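Local atomic coordinates of EST1E (Clostridium proteoclasticum, PDB entry 2WTM), a protein that hydrolyses ester bonds as a promiscuous feruloyl esterase, probably releasing ferulic acid from plant cell-wall material in the rumen. Residues A[5-9]-A[84-89]; A[10-16]-A[65-71]; A[112-116]-A[128-133]; A[188-194]-A[215-221]. All coordinates share one frame; numbering follows the deposited sequence.

Interaction 1. Residues A[5-9]-A[84-89]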
loop_
_atom_site.group_PDB
_atom_site.type_symbol
_atom_site.label_atom_id
_atom_site.label_comp_id
_atom_site.label_asym_id
_atom_site.label_seq_id
_atom_site.Cartn_x
_atom_site.Cartn_y
_atom_site.Cartn_z
ATOM N N TYR A 5 -12.887 -18.361 -6.854
ATOM C CA TYR A 5 -11.749 -17.766 -6.158
ATOM C C TYR A 5 -10.829 -17.082 -7.170
ATOM O O TYR A 5 -10.440 -17.698 -8.197
ATOM C CB TYR A 5 -11.001 -18.822 -5.325
ATOM C CG TYR A 5 -11.665 -19.078 -3.992
ATOM C CD1 TYR A 5 -11.590 -18.127 -2.973
ATOM C CD2 TYR A 5 -12.408 -20.252 -3.733
ATOM C CE1 TYR A 5 -12.194 -18.310 -1.756
ATOM C CE2 TYR A 5 -13.033 -20.439 -2.523
ATOM C CZ TYR A 5 -12.922 -19.469 -1.504
ATOM O OH TYR A 5 -13.528 -19.619 -0.284
ATOM N N ILE A 6 -10.453 -15.839 -6.884
ATOM C CA ILE A 6 -9.461 -15.100 -7.633
ATOM C C ILE A 6 -8.170 -15.118 -6.832
ATOM O O ILE A 6 -8.154 -14.648 -5.700
ATOM C CB ILE A 6 -9.949 -13.668 -7.870
ATOM C CG1 ILE A 6 -11.170 -13.663 -8.802
ATOM C CG2 ILE A 6 -8.897 -12.831 -8.593
ATOM C CD1 ILE A 6 -11.844 -12.358 -8.895
ATOM N N ASP A 7 -7.116 -15.680 -7.403
ATOM C CA ASP A 7 -5.851 -15.760 -6.685
ATOM C C ASP A 7 -5.228 -14.390 -6.622
ATOM O O ASP A 7 -5.227 -13.658 -7.602
ATOM C CB ASP A 7 -4.862 -16.681 -7.365
ATOM C CG ASP A 7 -5.224 -18.146 -7.222
ATOM O OD1 ASP A 7 -5.451 -18.616 -6.089
ATOM O OD2 ASP A 7 -5.252 -18.824 -8.274
ATOM N N CYS A 8 -4.661 -14.088 -5.478
ATOM C CA CYS A 8 -3.870 -12.870 -5.294
ATOM C C CYS A 8 -2.628 -13.298 -4.565
ATOM O O CYS A 8 -2.612 -13.337 -3.359
ATOM C CB CYS A 8 -4.720 -11.837 -4.510
ATOM S SG CYS A 8 -3.823 -10.211 -4.271
ATOM N N ASP A 9 -1.599 -13.716 -5.327
ATOM C CA ASP A 9 -0.398 -14.326 -4.793
ATOM C C ASP A 9 -0.824 -15.363 -3.796
ATOM O O ASP A 9 -1.590 -16.278 -4.190
ATOM C CB ASP A 9 0.564 -13.302 -4.187
ATOM C CG ASP A 9 1.112 -12.354 -5.204
ATOM O OD1 ASP A 9 1.100 -12.614 -6.395
ATOM O OD2 ASP A 9 1.506 -11.265 -4.780
ATOM N N THR A 84 -4.296 -3.985 -3.129
ATOM C CA THR A 84 -3.668 -5.146 -3.877
ATOM C C THR A 84 -4.739 -6.085 -4.415
ATOM O O THR A 84 -4.733 -6.484 -5.568
ATOM C CB THR A 84 -2.554 -5.788 -3.050
ATOM O OG1 THR A 84 -1.518 -4.785 -2.821
ATOM C CG2 THR A 84 -1.978 -6.970 -3.744
ATOM N N ASN A 85 -5.634 -6.439 -3.490
ATOM C CA ASN A 85 -6.745 -7.344 -3.801
ATOM C C ASN A 85 -7.585 -6.792 -4.948
ATOM O O ASN A 85 -7.939 -7.478 -5.922
ATOM C CB ASN A 85 -7.636 -7.623 -2.576
ATOM C CG ASN A 85 -6.946 -8.271 -1.402
ATOM O OD1 ASN A 85 -7.502 -8.274 -0.332
ATOM N ND2 ASN A 85 -5.833 -8.946 -1.629
ATOM N N ILE A 86 -7.948 -5.542 -4.852
ATOM C CA ILE A 86 -8.784 -4.931 -5.892
ATOM C C ILE A 86 -8.082 -4.846 -7.229
ATOM O O ILE A 86 -8.701 -5.113 -8.253
ATOM C CB ILE A 86 -9.305 -3.562 -5.446
ATOM C CG1 ILE A 86 -10.184 -3.665 -4.224
ATOM C CG2 ILE A 86 -10.024 -2.800 -6.593
ATOM C CD1 ILE A 86 -10.498 -2.362 -3.451
ATOM N N LEU A 87 -6.792 -4.525 -7.277
ATOM C CA LEU A 87 -6.019 -4.579 -8.536
ATOM C C LEU A 87 -6.103 -5.991 -9.119
ATOM O O LEU A 87 -6.206 -6.150 -10.318
ATOM C CB LEU A 87 -4.557 -4.151 -8.280
ATOM C CG LEU A 87 -4.371 -2.708 -7.964
ATOM C CD1 LEU A 87 -2.869 -2.424 -7.756
ATOM C CD2 LEU A 87 -5.029 -1.703 -8.792
ATOM N N ALA A 88 -6.060 -7.014 -8.260
ATOM C CA ALA A 88 -6.169 -8.407 -8.733
ATOM C C ALA A 88 -7.530 -8.672 -9.335
ATOM O O ALA A 88 -7.667 -9.407 -10.338
ATOM C CB ALA A 88 -5.883 -9.334 -7.646
ATOM N N VAL A 89 -8.552 -8.105 -8.728
ATOM C CA VAL A 89 -9.904 -8.365 -9.211
ATOM C C VAL A 89 -10.050 -7.596 -10.543
ATOM O O VAL A 89 -10.703 -8.108 -11.496
ATOM C CB VAL A 89 -10.948 -7.908 -8.164
ATOM C CG1 VAL A 89 -12.354 -7.863 -8.750
ATOM C CG2 VAL A 89 -10.899 -8.748 -6.913
#

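Interaction 2. Residues A[10-16]-A[65-71]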
loop_
_atom_site.group_PDB
_atom_site.type_symbol
_atom_site.label_atom_id
_atom_site.label_comp_id
_atom_site.label_asym_id
_atom_site.label_seq_id
_atom_site.Cartn_x
_atom_site.Cartn_y
_atom_site.Cartn_z
ATOM N N GLY A 10 -0.390 -15.326 -2.561
ATOM C CA GLY A 10 -0.806 -16.453 -1.665
ATOM C C GLY A 10 -2.232 -16.480 -1.125
ATOM O O GLY A 10 -2.598 -17.363 -0.326
ATOM N N ILE A 11 -3.077 -15.558 -1.556
ATOM C CA ILE A 11 -4.357 -15.327 -0.901
ATOM C C ILE A 11 -5.471 -15.557 -1.924
ATOM O O ILE A 11 -5.546 -14.867 -2.936
ATOM C CB ILE A 11 -4.386 -13.873 -0.380
ATOM C CG1 ILE A 11 -3.334 -13.673 0.717
ATOM C CG2 ILE A 11 -5.745 -13.372 0.025
ATOM C CD1 ILE A 11 -3.651 -14.349 2.025
ATOM N N LYS A 12 -6.380 -16.472 -1.621
ATOM C CA LYS A 12 -7.534 -16.644 -2.442
ATOM C C LYS A 12 -8.664 -15.675 -2.038
ATOM O O LYS A 12 -9.104 -15.644 -0.896
ATOM C CB LYS A 12 -8.033 -18.084 -2.255
ATOM C CG LYS A 12 -7.086 -19.099 -2.857
ATOM C CD LYS A 12 -7.731 -20.540 -2.992
ATOM C CE LYS A 12 -6.881 -21.465 -3.882
ATOM N NZ LYS A 12 -6.576 -20.937 -5.280
ATOM N N LEU A 13 -9.176 -14.938 -3.023
ATOM C CA LEU A 13 -10.287 -14.001 -2.845
ATOM C C LEU A 13 -11.604 -14.613 -3.376
ATOM O O LEU A 13 -11.738 -14.929 -4.561
ATOM C CB LEU A 13 -9.975 -12.669 -3.594
ATOM C CG LEU A 13 -8.642 -12.003 -3.200
ATOM C CD1 LEU A 13 -8.475 -10.926 -4.191
ATOM C CD2 LEU A 13 -8.711 -11.561 -1.803
ATOM N N ASN A 14 -12.517 -14.811 -2.454
ATOM C CA ASN A 14 -13.861 -15.280 -2.816
ATOM C C ASN A 14 -14.578 -14.194 -3.642
ATOM O O ASN A 14 -14.643 -13.055 -3.220
ATOM C CB ASN A 14 -14.660 -15.529 -1.599
ATOM C CG ASN A 14 -16.058 -16.103 -1.920
ATOM O OD1 ASN A 14 -16.190 -17.149 -2.606
ATOM N ND2 ASN A 14 -17.100 -15.418 -1.422
ATOM N N ALA A 15 -15.239 -14.568 -4.691
ATOM C CA ALA A 15 -15.990 -13.580 -5.483
ATOM C C ALA A 15 -17.220 -14.181 -6.129
ATOM O O ALA A 15 -17.235 -15.390 -6.414
ATOM C CB ALA A 15 -15.107 -13.030 -6.506
ATOM N N TYR A 16 -18.196 -13.328 -6.412
ATOM C CA TYR A 16 -19.468 -13.773 -7.005
ATOM C C TYR A 16 -19.615 -13.008 -8.298
ATOM O O TYR A 16 -19.635 -11.765 -8.268
ATOM C CB TYR A 16 -20.682 -13.444 -6.090
ATOM C CG TYR A 16 -20.547 -14.054 -4.698
ATOM C CD1 TYR A 16 -20.935 -15.374 -4.452
ATOM C CD2 TYR A 16 -20.056 -13.326 -3.650
ATOM C CE1 TYR A 16 -20.823 -15.921 -3.191
ATOM C CE2 TYR A 16 -19.924 -13.861 -2.391
ATOM C CZ TYR A 16 -20.300 -15.170 -2.166
ATOM O OH TYR A 16 -20.220 -15.710 -0.910
ATOM N N TYR A 65 -9.333 -9.262 1.655
ATOM C CA TYR A 65 -8.434 -9.971 2.613
ATOM C C TYR A 65 -9.095 -9.991 3.973
ATOM O O TYR A 65 -9.521 -8.959 4.516
ATOM C CB TYR A 65 -7.083 -9.218 2.709
ATOM C CG TYR A 65 -6.067 -9.908 3.579
ATOM C CD1 TYR A 65 -4.932 -10.538 2.998
ATOM C CD2 TYR A 65 -6.164 -9.911 4.939
ATOM C CE1 TYR A 65 -3.954 -11.173 3.783
ATOM C CE2 TYR A 65 -5.180 -10.544 5.753
ATOM C CZ TYR A 65 -4.129 -11.189 5.151
ATOM O OH TYR A 65 -3.121 -11.755 5.868
ATOM N N GLY A 66 -9.173 -11.169 4.569
ATOM C CA GLY A 66 -9.612 -11.277 5.950
ATOM C C GLY A 66 -11.107 -11.109 6.203
ATOM O O GLY A 66 -11.511 -10.982 7.371
ATOM N N HIS A 67 -11.905 -11.145 5.113
ATOM C CA HIS A 67 -13.321 -10.865 5.145
ATOM C C HIS A 67 -14.049 -11.924 4.399
ATOM O O HIS A 67 -13.535 -12.585 3.485
ATOM C CB HIS A 67 -13.597 -9.499 4.538
ATOM C CG HIS A 67 -13.225 -8.378 5.458
ATOM N ND1 HIS A 67 -11.902 -8.067 5.766
ATOM C CD2 HIS A 67 -13.989 -7.526 6.168
ATOM C CE1 HIS A 67 -11.894 -7.070 6.628
ATOM N NE2 HIS A 67 -13.145 -6.701 6.871
ATOM N N GLY A 68 -15.286 -12.141 4.864
ATOM C CA GLY A 68 -16.160 -13.035 4.117
ATOM C C GLY A 68 -15.518 -14.391 3.967
ATOM O O GLY A 68 -14.985 -14.923 4.956
ATOM N N LYS A 69 -15.553 -14.938 2.769
ATOM C CA LYS A 69 -14.976 -16.271 2.530
ATOM C C LYS A 69 -13.613 -16.228 1.918
ATOM O O LYS A 69 -13.157 -17.212 1.331
ATOM C CB LYS A 69 -15.915 -17.151 1.673
ATOM C CG LYS A 69 -17.329 -17.288 2.198
ATOM C CD LYS A 69 -18.282 -17.695 1.096
ATOM C CE LYS A 69 -19.758 -17.779 1.523
ATOM N NZ LYS A 69 -20.645 -18.251 0.350
ATOM N N SER A 70 -12.936 -15.072 2.018
ATOM C CA SER A 70 -11.595 -14.991 1.509
ATOM C C SER A 70 -10.561 -15.448 2.531
ATOM O O SER A 70 -10.873 -15.606 3.678
ATOM C CB SER A 70 -11.288 -13.586 1.009
ATOM O OG SER A 70 -12.049 -13.294 -0.140
ATOM N N ASP A 71 -9.335 -15.733 2.044
ATOM C CA ASP A 71 -8.212 -16.060 2.908
ATOM C C ASP A 71 -7.815 -14.831 3.763
ATOM O O ASP A 71 -8.218 -13.709 3.455
ATOM C CB ASP A 71 -6.999 -16.530 2.102
ATOM C CG ASP A 71 -7.185 -17.952 1.485
ATOM O OD1 ASP A 71 -8.031 -18.699 2.065
ATOM O OD2 ASP A 71 -6.408 -18.294 0.574
HETATM O O HOH W 1 -3.632 -18.377 1.643
#

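Interaction 3. Residues A[112-116]-A[128-133]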
loop_
_atom_site.group_PDB
_atom_site.type_symbol
_atom_site.label_atom_id
_atom_site.label_comp_id
_atom_site.label_asym_id
_atom_site.label_seq_id
_atom_site.Cartn_x
_atom_site.Cartn_y
_atom_site.Cartn_z
ATOM N N LEU A 112 -14.329 3.980 0.398
ATOM C CA LEU A 112 -12.975 4.519 0.391
ATOM C C LEU A 112 -12.049 3.761 -0.571
ATOM O O LEU A 112 -11.379 4.326 -1.443
ATOM C CB LEU A 112 -12.380 4.522 1.766
ATOM C CG LEU A 112 -10.858 4.904 1.850
ATOM C CD1 LEU A 112 -10.500 6.278 1.300
ATOM C CD2 LEU A 112 -10.379 4.635 3.291
ATOM N N SER A 113 -12.066 2.421 -0.461
ATOM C CA SER A 113 -11.178 1.586 -1.245
ATOM C C SER A 113 -11.355 1.788 -2.759
ATOM O O SER A 113 -10.372 1.851 -3.546
ATOM C CB SER A 113 -11.370 0.134 -0.822
ATOM O OG SER A 113 -10.901 -0.098 0.498
ATOM N N VAL A 114 -12.623 1.832 -3.224
ATOM C CA VAL A 114 -12.868 2.154 -4.595
ATOM C C VAL A 114 -12.534 3.587 -5.056
ATOM O O VAL A 114 -12.048 3.808 -6.173
ATOM C CB VAL A 114 -14.245 1.606 -5.103
ATOM C CG1 VAL A 114 -14.357 0.061 -4.985
ATOM C CG2 VAL A 114 -15.410 2.310 -4.492
ATOM N N MET A 115 -12.721 4.547 -4.148
ATOM C CA MET A 115 -12.176 5.864 -4.457
ATOM C C MET A 115 -10.673 5.803 -4.808
ATOM O O MET A 115 -10.213 6.428 -5.734
ATOM C CB MET A 115 -12.431 6.844 -3.321
ATOM C CG MET A 115 -13.944 7.138 -3.103
ATOM S SD MET A 115 -14.317 8.028 -1.581
ATOM C CE MET A 115 -13.444 9.589 -1.794
ATOM N N LEU A 116 -9.928 5.086 -3.991
ATOM C CA LEU A 116 -8.511 4.975 -4.178
ATOM C C LEU A 116 -8.168 4.163 -5.414
ATOM O O LEU A 116 -7.398 4.572 -6.260
ATOM C CB LEU A 116 -7.844 4.348 -2.932
ATOM C CG LEU A 116 -8.130 4.940 -1.546
ATOM C CD1 LEU A 116 -7.431 4.205 -0.344
ATOM C CD2 LEU A 116 -7.667 6.438 -1.614
ATOM N N LEU A 128 -17.798 5.643 -10.944
ATOM C CA LEU A 128 -17.431 5.258 -9.570
ATOM C C LEU A 128 -18.585 5.583 -8.670
ATOM O O LEU A 128 -19.151 6.689 -8.714
ATOM C CB LEU A 128 -16.199 6.077 -9.159
ATOM C CG LEU A 128 -15.829 5.946 -7.711
ATOM C CD1 LEU A 128 -15.350 4.588 -7.339
ATOM C CD2 LEU A 128 -14.761 6.954 -7.459
ATOM N N ILE A 129 -18.926 4.638 -7.810
ATOM C CA ILE A 129 -20.007 4.783 -6.826
ATOM C C ILE A 129 -19.591 4.488 -5.386
ATOM O O ILE A 129 -19.727 3.364 -4.928
ATOM C CB ILE A 129 -21.204 3.888 -7.208
ATOM C CG1 ILE A 129 -21.563 4.147 -8.669
ATOM C CG2 ILE A 129 -22.374 4.248 -6.303
ATOM C CD1 ILE A 129 -22.635 3.231 -9.178
ATOM N N PRO A 130 -19.108 5.506 -4.662
ATOM C CA PRO A 130 -18.827 5.284 -3.247
ATOM C C PRO A 130 -20.094 5.445 -2.423
ATOM O O PRO A 130 -20.629 6.539 -2.336
ATOM C CB PRO A 130 -17.760 6.352 -2.954
ATOM C CG PRO A 130 -17.332 6.842 -4.272
ATOM C CD PRO A 130 -18.594 6.793 -5.091
ATOM N N LEU A 131 -20.478 4.390 -1.734
ATOM C CA LEU A 131 -21.678 4.348 -0.895
ATOM C C LEU A 131 -21.264 4.601 0.577
ATOM O O LEU A 131 -20.483 3.812 1.095
ATOM C CB LEU A 131 -22.371 3.013 -1.069
ATOM C CG LEU A 131 -22.834 2.670 -2.456
ATOM C CD1 LEU A 131 -23.228 1.201 -2.612
ATOM C CD2 LEU A 131 -23.906 3.604 -2.983
ATOM N N SER A 132 -21.658 5.778 1.157
ATOM C CA SER A 132 -21.256 6.169 2.511
ATOM C C SER A 132 -19.782 5.874 2.755
ATOM O O SER A 132 -19.413 5.176 3.718
ATOM C CB SER A 132 -22.160 5.421 3.516
ATOM O OG SER A 132 -23.563 5.740 3.204
ATOM N N PRO A 133 -18.934 6.435 1.868
ATOM C CA PRO A 133 -17.526 6.046 1.941
ATOM C C PRO A 133 -16.846 6.477 3.205
ATOM O O PRO A 133 -17.084 7.607 3.671
ATOM C CB PRO A 133 -16.940 6.743 0.735
ATOM C CG PRO A 133 -17.812 7.915 0.491
ATOM C CD PRO A 133 -19.154 7.440 0.802
#

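Interaction 4. Residues A[188-194]-A[215-221]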
loop_
_atom_site.group_PDB
_atom_site.type_symbol
_atom_site.label_atom_id
_atom_site.label_comp_id
_atom_site.label_asym_id
_atom_site.label_seq_id
_atom_site.Cartn_x
_atom_site.Cartn_y
_atom_site.Cartn_z
ATOM N N TYR A 188 -9.311 11.318 -10.133
ATOM C CA TYR A 188 -10.390 10.610 -10.822
ATOM C C TYR A 188 -11.439 11.626 -11.216
ATOM O O TYR A 188 -12.230 12.069 -10.391
ATOM C CB TYR A 188 -10.994 9.509 -9.920
ATOM C CG TYR A 188 -11.978 8.647 -10.709
ATOM C CD1 TYR A 188 -11.510 7.606 -11.509
ATOM C CD2 TYR A 188 -13.355 8.917 -10.671
ATOM C CE1 TYR A 188 -12.411 6.801 -12.248
ATOM C CE2 TYR A 188 -14.219 8.151 -11.414
ATOM C CZ TYR A 188 -13.739 7.110 -12.188
ATOM O OH TYR A 188 -14.576 6.335 -12.977
ATOM N N THR A 189 -11.369 11.985 -12.491
ATOM C CA THR A 189 -12.246 13.035 -13.059
ATOM C C THR A 189 -13.421 12.540 -13.831
ATOM O O THR A 189 -14.182 13.379 -14.385
ATOM C CB THR A 189 -11.429 13.922 -13.978
ATOM O OG1 THR A 189 -10.904 13.140 -15.028
ATOM C CG2 THR A 189 -10.287 14.562 -13.134
ATOM N N LYS A 190 -13.636 11.231 -13.872
ATOM C CA LYS A 190 -14.792 10.604 -14.544
ATOM C C LYS A 190 -15.997 10.681 -13.588
ATOM O O LYS A 190 -15.885 11.152 -12.482
ATOM C CB LYS A 190 -14.498 9.184 -15.014
ATOM C CG LYS A 190 -13.454 9.105 -16.097
ATOM C CD LYS A 190 -13.127 7.757 -16.510
ATOM C CE LYS A 190 -12.162 7.662 -17.680
ATOM N NZ LYS A 190 -11.746 6.198 -17.874
ATOM N N PRO A 191 -17.191 10.290 -14.053
ATOM C CA PRO A 191 -18.339 10.443 -13.227
ATOM C C PRO A 191 -18.324 9.634 -11.929
ATOM O O PRO A 191 -17.974 8.449 -11.947
ATOM C CB PRO A 191 -19.504 9.956 -14.105
ATOM C CG PRO A 191 -18.974 10.209 -15.489
ATOM C CD PRO A 191 -17.543 9.762 -15.372
ATOM N N VAL A 192 -18.743 10.315 -10.873
ATOM C CA VAL A 192 -18.885 9.779 -9.539
ATOM C C VAL A 192 -20.280 10.014 -8.953
ATOM O O VAL A 192 -20.832 11.116 -9.097
ATOM C CB VAL A 192 -17.801 10.405 -8.594
ATOM C CG1 VAL A 192 -17.893 9.856 -7.239
ATOM C CG2 VAL A 192 -16.460 10.230 -9.189
ATOM N N LEU A 193 -20.833 8.964 -8.301
ATOM C CA LEU A 193 -22.038 9.108 -7.488
ATOM C C LEU A 193 -21.744 8.734 -6.067
ATOM O O LEU A 193 -21.436 7.560 -5.780
ATOM C CB LEU A 193 -23.181 8.230 -7.970
ATOM C CG LEU A 193 -24.433 8.152 -7.114
ATOM C CD1 LEU A 193 -25.255 9.434 -7.245
ATOM C CD2 LEU A 193 -25.345 6.978 -7.537
ATOM N N ILE A 194 -21.775 9.730 -5.181
ATOM C CA ILE A 194 -21.692 9.423 -3.735
ATOM C C ILE A 194 -23.073 9.407 -3.169
ATOM O O ILE A 194 -23.863 10.339 -3.436
ATOM C CB ILE A 194 -20.795 10.397 -2.937
ATOM C CG1 ILE A 194 -19.370 10.262 -3.423
ATOM C CG2 ILE A 194 -20.890 10.072 -1.472
ATOM C CD1 ILE A 194 -18.463 11.300 -2.759
ATOM N N TYR A 215 -14.372 16.493 -6.176
ATOM C CA TYR A 215 -14.363 15.764 -7.383
ATOM C C TYR A 215 -14.737 16.693 -8.556
ATOM O O TYR A 215 -15.607 17.599 -8.360
ATOM C CB TYR A 215 -15.399 14.624 -7.283
ATOM C CG TYR A 215 -14.851 13.314 -6.761
ATOM C CD1 TYR A 215 -15.403 12.730 -5.633
ATOM C CD2 TYR A 215 -13.829 12.659 -7.430
ATOM C CE1 TYR A 215 -14.903 11.506 -5.133
ATOM C CE2 TYR A 215 -13.353 11.416 -6.960
ATOM C CZ TYR A 215 -13.897 10.877 -5.778
ATOM O OH TYR A 215 -13.382 9.675 -5.306
ATOM N N LYS A 216 -14.164 16.434 -9.713
ATOM C CA LYS A 216 -14.524 17.128 -10.961
ATOM C C LYS A 216 -15.965 16.911 -11.347
ATOM O O LYS A 216 -16.659 17.854 -11.734
ATOM C CB LYS A 216 -13.610 16.708 -12.104
ATOM C CG LYS A 216 -13.836 17.410 -13.405
ATOM C CD LYS A 216 -13.250 18.826 -13.355
ATOM C CE LYS A 216 -13.573 19.567 -14.628
ATOM N NZ LYS A 216 -13.158 20.982 -14.401
ATOM N N ASN A 217 -16.434 15.672 -11.246
ATOM C CA ASN A 217 -17.726 15.280 -11.806
ATOM C C ASN A 217 -18.433 14.356 -10.782
ATOM O O ASN A 217 -18.553 13.175 -11.063
ATOM C CB ASN A 217 -17.515 14.510 -13.115
ATOM C CG ASN A 217 -17.273 15.412 -14.343
ATOM O OD1 ASN A 217 -18.064 16.315 -14.620
ATOM N ND2 ASN A 217 -16.223 15.123 -15.100
ATOM N N CYS A 218 -18.917 14.887 -9.670
ATOM C CA CYS A 218 -19.607 14.069 -8.691
ATOM C C CYS A 218 -20.974 14.576 -8.350
ATOM O O CYS A 218 -21.163 15.749 -8.062
ATOM C CB CYS A 218 -18.777 13.989 -7.404
ATOM S SG CYS A 218 -19.536 13.037 -6.046
ATOM N N LYS A 219 -21.942 13.680 -8.355
ATOM C CA LYS A 219 -23.241 13.963 -7.780
ATOM C C LYS A 219 -23.394 13.323 -6.426
ATOM O O LYS A 219 -23.068 12.131 -6.256
ATOM C CB LYS A 219 -24.344 13.432 -8.719
ATOM C CG LYS A 219 -25.734 13.518 -8.174
ATOM C CD LYS A 219 -26.685 12.869 -9.158
ATOM C CE LYS A 219 -28.124 13.168 -8.851
ATOM N NZ LYS A 219 -28.889 12.122 -9.594
ATOM N N LEU A 220 -23.873 14.108 -5.465
ATOM C CA LEU A 220 -24.149 13.608 -4.133
ATOM C C LEU A 220 -25.630 13.354 -3.968
ATOM O O LEU A 220 -26.430 14.276 -4.130
ATOM C CB LEU A 220 -23.720 14.589 -3.063
ATOM C CG LEU A 220 -24.072 14.223 -1.624
ATOM C CD1 LEU A 220 -23.374 12.923 -1.207
ATOM C CD2 LEU A 220 -23.762 15.350 -0.681
ATOM N N VAL A 221 -25.981 12.133 -3.638
ATOM C CA VAL A 221 -27.330 11.801 -3.232
ATOM C C VAL A 221 -27.434 11.564 -1.745
ATOM O O VAL A 221 -26.849 10.675 -1.204
ATOM C CB VAL A 221 -27.906 10.632 -4.008
ATOM C CG1 VAL A 221 -29.262 10.269 -3.461
ATOM C CG2 VAL A 221 -28.063 11.026 -5.456
HETATM O O HOH W 2 -11.795 14.929 -9.606
HETATM O O HOH W 3 -14.877 13.188 -10.872
#

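Interaction 1. Residues A[5-9]-A[84-89]
Cys8 reaches from the edge strand 3-8 into the flank of helix 79-93 and meets three of its residues. Its CB lies 4.2 Å from CB of Ala88, a methyl that faces the strand. At the next atom, SG sits anti to the backbone N (chi1 -178°), which carries the sulfur out over the helix. There SG packs against the methyl CG2 of Thr84 at 3.8 Å. It also takes a weak hydrogen bond from Asn85, with ND2 to SG at 3.6 Å and an N-H...S angle of 145°. The other inward residue of the strand is Ile6. Its CG2 lies 4.0 Å from the carbonyl O of Ala88, and its CD1 reaches CG2 of Val89 at 4.2 Å. Asp7 turns away from the helix and pairs with Lys12 in a salt bridge. The strand and helix segments come within 8.5 Å of each other, axis to axis, at 122°. Helix 79-93 thus packs on the edge strand of the alpha/beta-hydrolase sheet. The second subunit lies next to this joint, where its Lys81 forms a salt bridge with Asp9.

The amide of Asn85 works on two sides of the contact. OD1 accepts a hydrogen bond from the backbone N of Tyr65, which should help to fix the place of ND2. The joint is therefore mostly apolar packing, with one weak N-H...S hydrogen bond as its polar element across the segments.

Interaction 2. Residues A[10-16]-A[65-71]
Lys12 and Asp71 bring the strand and the loop together through a backbone bond, N of Asp71 to O of Lys12 at 3.0 Å, while the loop itself folds back in a type II' turn from His67 to Ser70. The carboxylate of Asp71 returns the grip: its OD2 accepts a hydrogen bond from N of Lys12 at 2.9 Å, the donor standing 43° out of the carboxylate plane. One step along, OG of Ser70 accepts a hydrogen bond from N of Asn14 at 2.8 Å and also bonds to O of Asp63. Lys69 runs extended beyond CG, and its CB and CD lie against ND2 of Asn14 (CD to ND2 3.6 Å). Its NZ ends at the edge of the Tyr16 ring, in plane, and donates to OH at 2.9 Å. ND2 of Asn14 has its stronger partner in Asp63 and gives Tyr16 OH a weak bond. At the other end the side chains of Ile11 and Tyr65 cross at about a right angle, with CD1 of Ile11 3.6 Å from CE1 of Tyr65. The loop follows strand 58-62, which neighbours strand 11-18 in the sheet, and leads to helix 79-93. On its other side strand 11-18 pairs with strand 3-8.

Interaction 3. Residues A[112-116]-A[128-133]
Met115 lies against two prolines. Its CG touches CG of Pro130 at 3.6 Å, and its SD rests 3.7 Å from CB of Pro133. The side chain crosses each proline at about a right angle. The bend at chi3 (62°) turns the terminal methyl aside, while SD stays against Pro133. Next to it, Leu128 divides its two methyls. CD1 meets CG2 of Val114 at 3.6 Å and lies equally near the carbonyl O of Val114, whereas CD2 approaches CA of Met115 at 4.1 Å. No hydrogen bond crosses this interface, and all the residues that touch are buried. In the next shell, Tyr215 packs on both Met115 and Leu128, and Met104 on both Val114 and Leu128. Val192 and Ile194 lie against Pro130. Helix 109-120 follows the probable nucleophile elbow, which Val114 touches. Segment 112-116 runs at 155° to strand residues 128-131, nearly antiparallel, as expected in a beta-alpha-beta unit. Strand 125-131 sits between strands 99-107 and 192-197 in the central sheet.

Interaction 4. Residues A[188-194]-A[215-221]
The Tyr215 ring carries CG2 of Val192 on one face, a CH-pi contact with the methyl 4.0 Å from the ring centroid and 13° off its normal. At the edge of the ring lie CD1 of Ile194 and the carbonyl O of Tyr188, the latter 3.4 Å from CD2. The Tyr188 ring has N of Lys190 over one face and CE2 of Tyr215 at its edge. In the conformer described, ND2 of Asn217 donates to O of Thr189 at 2.8 Å, with the oxygen near the amide plane. A water joins N of Asn217 to the carbonyl O atoms of Tyr188 and Lys190.

Beyond these loops the strands join by a parallel ladder. Val192 bonds through N to O of Asn217 and through O to N of Lys219. Ile194 N then meets Lys219 O, and the ladder continues with N of Val221 to O of Ile194. SG of Cys218 lies anti to its backbone N (chi1 178°), which sets it 3.8 Å from CG1 of both Val192 and Ile194. On the other face, CD1 of Leu193 meets CG2 of Val221 at 3.7 Å. Strands 192-197 and 218-223, linked through helix 205-214, form a parallel beta-alpha-beta unit at the edge of the alpha/beta-hydrolase sheet.

Overall arrangement
All four contacts involve one mixed sheet. Interactions 1 and 2 lie toward its antiparallel edge and interaction 4 at the parallel one, with centres about 29 Å apart for 2 and 4. Interaction 3 is the core member, about 5 Å from the chain centre and without a hydrogen bond between its segments. The others are partly buried and use polar bonds: one weak bond to sulfur in 1, loop side chains gripping strand backbone in 2, a regular ladder in 4. Interactions 1 and 2 rest on neighbouring strands, 3-8 and 11-18, tied by backbone bonds and the Asp7-Lys12 salt bridge, and both touch the second subunit. Interactions 3 and 4 join through strands 125-131 and 192-197. Ile86 packing on Ser113 connects 1 with 3.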